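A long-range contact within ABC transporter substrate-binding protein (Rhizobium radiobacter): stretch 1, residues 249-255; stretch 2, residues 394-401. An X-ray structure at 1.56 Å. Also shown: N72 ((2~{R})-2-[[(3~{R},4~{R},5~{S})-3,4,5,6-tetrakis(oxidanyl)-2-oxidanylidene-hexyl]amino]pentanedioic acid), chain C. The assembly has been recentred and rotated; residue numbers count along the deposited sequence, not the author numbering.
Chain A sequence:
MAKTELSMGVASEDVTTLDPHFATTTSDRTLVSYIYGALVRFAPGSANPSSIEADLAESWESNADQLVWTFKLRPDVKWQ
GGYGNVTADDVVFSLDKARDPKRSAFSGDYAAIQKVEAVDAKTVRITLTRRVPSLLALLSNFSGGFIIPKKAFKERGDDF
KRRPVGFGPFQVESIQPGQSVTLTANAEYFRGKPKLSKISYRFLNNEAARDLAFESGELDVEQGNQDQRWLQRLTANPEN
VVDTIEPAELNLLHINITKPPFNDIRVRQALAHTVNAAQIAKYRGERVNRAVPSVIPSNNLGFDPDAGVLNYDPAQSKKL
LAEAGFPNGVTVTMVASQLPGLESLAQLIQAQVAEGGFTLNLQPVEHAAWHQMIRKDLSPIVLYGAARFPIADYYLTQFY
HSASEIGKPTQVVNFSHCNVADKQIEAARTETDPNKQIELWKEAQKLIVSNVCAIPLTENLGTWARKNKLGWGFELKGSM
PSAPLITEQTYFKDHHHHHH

Stretch 1 249-255: ELNLLHI
Stretch 2 (394-401) YYLTQFYH

Strand 249-255, extended throughout, runs beside the last turns of a helix ending at Tyr400; their N-to-C directions differ by 40° and their axes approach to 12.1 Å. Leu250 CA lies 10.2 Å from Tyr395 CA, and His254 CA 8.8 Å from Phe399 CA, so side chains must span the gap. Strand alternation points Leu250 (chi1 t, chi2 p), Leu252 (m, chi2 115°) and His254 (m, chi2 -88°) toward the helix; Glu249 instead grips the ligand, N72 N donating to Glu249 OE2 at 2.7 Å.

Tyr395 (chi1 -140°, chi2 86°) extends its side chain so that the phenol's hydroxyl end reaches the strand: OH lies 3.2 Å from Leu250 O, without a hydrogen bond, and CE2 packs 3.9 Å from Leu252 CD1, an apolar partner suited to the ring edge. Phe399 (m, chi2 -87°), whose N donates a hydrogen bond to Tyr395 O at 3.0 Å, sets CD1 3.5 Å from His254 CE1; the flat rings tilt by 14° but are slid apart, centroids 5.3 Å. The CA-to-CB bond of Tyr400 points sideways (m, chi2 -60°), yet its OH reaches Leu252 CD2 at 3.4 Å and His254 CE1 at 3.6 Å.

The imidazole's two nitrogens suit a water-bridged site: one water joins His254 ND1 (2.8 Å) to Phe399 O (2.7 Å), another His254 NE2 to Tyr395 OH (both 3.0 Å). The stretches bury 234 Å², both sides summed; every contacting residue is buried.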

# COMPACT_ATOMS: atom_id res chain seq x y z
N GLU A 249 2.39 -5.57 -5.81
CA GLU A 249 1.75 -5.84 -4.53
C GLU A 249 1.59 -7.35 -4.37
O GLU A 249 1.06 -8.00 -5.29
CB GLU A 249 0.36 -5.17 -4.50
CG GLU A 249 0.44 -3.66 -4.58
CD GLU A 249 -0.94 -3.04 -4.51
OE1 GLU A 249 -1.62 -3.01 -5.56
OE2 GLU A 249 -1.34 -2.61 -3.41
N LEU A 250 2.07 -7.91 -3.26
CA LEU A 250 1.96 -9.36 -3.05
C LEU A 250 0.65 -9.70 -2.38
O LEU A 250 0.33 -9.13 -1.32
CB LEU A 250 3.11 -9.86 -2.15
CG LEU A 250 3.10 -11.33 -1.68
CD1 LEU A 250 3.10 -12.31 -2.85
CD2 LEU A 250 4.26 -11.61 -0.76
N ASN A 251 -0.06 -10.70 -2.95
CA ASN A 251 -1.31 -11.21 -2.41
C ASN A 251 -1.01 -12.47 -1.62
O ASN A 251 -0.29 -13.34 -2.13
CB ASN A 251 -2.25 -11.57 -3.56
CG ASN A 251 -2.42 -10.42 -4.52
OD1 ASN A 251 -1.96 -10.47 -5.69
ND2 ASN A 251 -3.02 -9.35 -4.04
N LEU A 252 -1.53 -12.56 -0.40
CA LEU A 252 -1.34 -13.77 0.40
C LEU A 252 -2.66 -14.14 1.02
O LEU A 252 -3.49 -13.24 1.26
CB LEU A 252 -0.39 -13.52 1.57
CG LEU A 252 1.06 -13.23 1.21
CD1 LEU A 252 1.44 -11.79 1.60
CD2 LEU A 252 1.98 -14.21 1.92
N LEU A 253 -2.82 -15.42 1.38
CA LEU A 253 -3.94 -15.87 2.22
C LEU A 253 -3.33 -15.91 3.62
O LEU A 253 -2.49 -16.78 3.90
CB LEU A 253 -4.37 -17.31 1.84
CG LEU A 253 -5.03 -17.44 0.49
CD1 LEU A 253 -5.11 -18.92 0.08
CD2 LEU A 253 -6.44 -16.84 0.55
N HIS A 254 -3.73 -14.95 4.49
CA HIS A 254 -3.26 -14.90 5.88
C HIS A 254 -4.26 -15.74 6.66
O HIS A 254 -5.45 -15.41 6.66
CB HIS A 254 -3.29 -13.48 6.42
CG HIS A 254 -2.32 -12.60 5.69
ND1 HIS A 254 -1.00 -12.49 6.11
CD2 HIS A 254 -2.51 -11.84 4.59
CE1 HIS A 254 -0.41 -11.68 5.24
NE2 HIS A 254 -1.27 -11.24 4.31
N ILE A 255 -3.80 -16.81 7.29
CA ILE A 255 -4.71 -17.74 8.00
C ILE A 255 -4.65 -17.46 9.49
O ILE A 255 -3.55 -17.52 10.05
CB ILE A 255 -4.31 -19.22 7.72
CG1 ILE A 255 -4.34 -19.56 6.19
CG2 ILE A 255 -5.19 -20.19 8.54
CD1 ILE A 255 -3.53 -20.93 5.92
N TYR A 394 9.87 -4.02 7.03
CA TYR A 394 8.53 -3.42 6.98
C TYR A 394 7.45 -4.47 6.79
O TYR A 394 6.55 -4.58 7.62
CB TYR A 394 8.46 -2.31 5.91
CG TYR A 394 9.31 -1.13 6.34
CD1 TYR A 394 8.83 -0.22 7.27
CD2 TYR A 394 10.64 -1.02 5.94
CE1 TYR A 394 9.62 0.83 7.74
CE2 TYR A 394 11.45 0.03 6.41
CZ TYR A 394 10.94 0.93 7.33
OH TYR A 394 11.69 1.96 7.83
N TYR A 395 7.54 -5.26 5.72
CA TYR A 395 6.49 -6.27 5.52
C TYR A 395 6.48 -7.26 6.67
O TYR A 395 5.42 -7.62 7.17
CB TYR A 395 6.74 -7.03 4.20
CG TYR A 395 5.46 -7.31 3.44
CD1 TYR A 395 4.92 -6.37 2.58
CD2 TYR A 395 4.81 -8.54 3.57
CE1 TYR A 395 3.77 -6.64 1.84
CE2 TYR A 395 3.65 -8.82 2.84
CZ TYR A 395 3.13 -7.87 1.97
OH TYR A 395 1.97 -8.13 1.25
N LEU A 396 7.68 -7.69 7.13
CA LEU A 396 7.71 -8.68 8.21
C LEU A 396 7.09 -8.16 9.50
O LEU A 396 6.32 -8.86 10.16
CB LEU A 396 9.14 -9.16 8.48
CG LEU A 396 9.75 -10.00 7.37
CD1 LEU A 396 11.24 -10.20 7.64
CD2 LEU A 396 9.03 -11.39 7.23
N THR A 397 7.48 -6.95 9.91
CA THR A 397 6.96 -6.43 11.17
C THR A 397 5.45 -6.23 11.08
O THR A 397 4.72 -6.59 12.00
CB THR A 397 7.67 -5.11 11.55
OG1 THR A 397 9.07 -5.39 11.75
CG2 THR A 397 7.06 -4.47 12.79
N GLN A 398 4.98 -5.60 9.99
CA GLN A 398 3.56 -5.25 9.91
C GLN A 398 2.61 -6.44 9.77
O GLN A 398 1.51 -6.43 10.35
CB GLN A 398 3.36 -4.26 8.76
CG GLN A 398 4.13 -2.94 9.03
CD GLN A 398 3.91 -1.92 7.95
OE1 GLN A 398 2.85 -1.87 7.34
NE2 GLN A 398 4.89 -1.07 7.73
N PHE A 399 3.01 -7.43 8.98
CA PHE A 399 2.13 -8.57 8.72
C PHE A 399 2.38 -9.77 9.64
O PHE A 399 1.45 -10.60 9.78
CB PHE A 399 2.32 -9.05 7.29
CG PHE A 399 1.66 -8.16 6.27
CD1 PHE A 399 0.32 -8.35 5.93
CD2 PHE A 399 2.36 -7.10 5.69
CE1 PHE A 399 -0.30 -7.51 4.99
CE2 PHE A 399 1.73 -6.23 4.78
CZ PHE A 399 0.41 -6.47 4.41
N TYR A 400 3.59 -9.92 10.21
CA TYR A 400 3.90 -11.15 10.92
C TYR A 400 4.46 -11.03 12.35
O TYR A 400 4.53 -12.07 13.01
CB TYR A 400 4.88 -12.01 10.07
CG TYR A 400 4.41 -12.19 8.64
CD1 TYR A 400 3.19 -12.80 8.34
CD2 TYR A 400 5.18 -11.71 7.57
CE1 TYR A 400 2.75 -12.94 7.03
CE2 TYR A 400 4.74 -11.84 6.25
CZ TYR A 400 3.51 -12.42 5.99
OH TYR A 400 3.08 -12.55 4.69
N HIS A 401 4.85 -9.83 12.82
CA HIS A 401 5.35 -9.74 14.20
C HIS A 401 4.15 -9.74 15.15
O HIS A 401 3.13 -9.13 14.82
CB HIS A 401 6.18 -8.47 14.39
CG HIS A 401 6.87 -8.42 15.71
ND1 HIS A 401 6.20 -8.08 16.87
CD2 HIS A 401 8.15 -8.74 16.02
CE1 HIS A 401 7.10 -8.15 17.85
NE2 HIS A 401 8.29 -8.53 17.38
OAB N72 C . -5.56 -9.01 -7.97
CAF N72 C . -5.00 -8.57 -6.71
CAG N72 C . -5.52 -7.21 -6.14
OAC N72 C . -6.20 -6.44 -7.08
CAH N72 C . -4.47 -6.55 -5.24
OAM N72 C . -3.16 -6.95 -5.24
CAI N72 C . -4.06 -5.11 -5.01
OAD N72 C . -4.23 -4.35 -6.18
CAJ N72 C . -4.61 -4.56 -3.72
OAE N72 C . -4.90 -5.37 -2.80
CAK N72 C . -4.87 -3.03 -3.56
N N72 C . -3.94 -2.44 -2.63
CA N72 C . -4.37 -1.88 -1.40
C N72 C . -5.77 -2.16 -0.93
O N72 C . -6.28 -3.08 -0.17
CB N72 C . -3.27 -2.03 -0.35
CG N72 C . -3.64 -2.01 1.14
CD N72 C . -2.51 -1.49 2.03
OE1 N72 C . -1.66 -0.63 1.61
OE2 N72 C . -2.44 -1.91 3.21
OXT N72 C . -6.41 -1.21 -1.42
O HOH W 1 -0.49 -12.30 8.87
O HOH W 2 -0.68 -9.26 2.09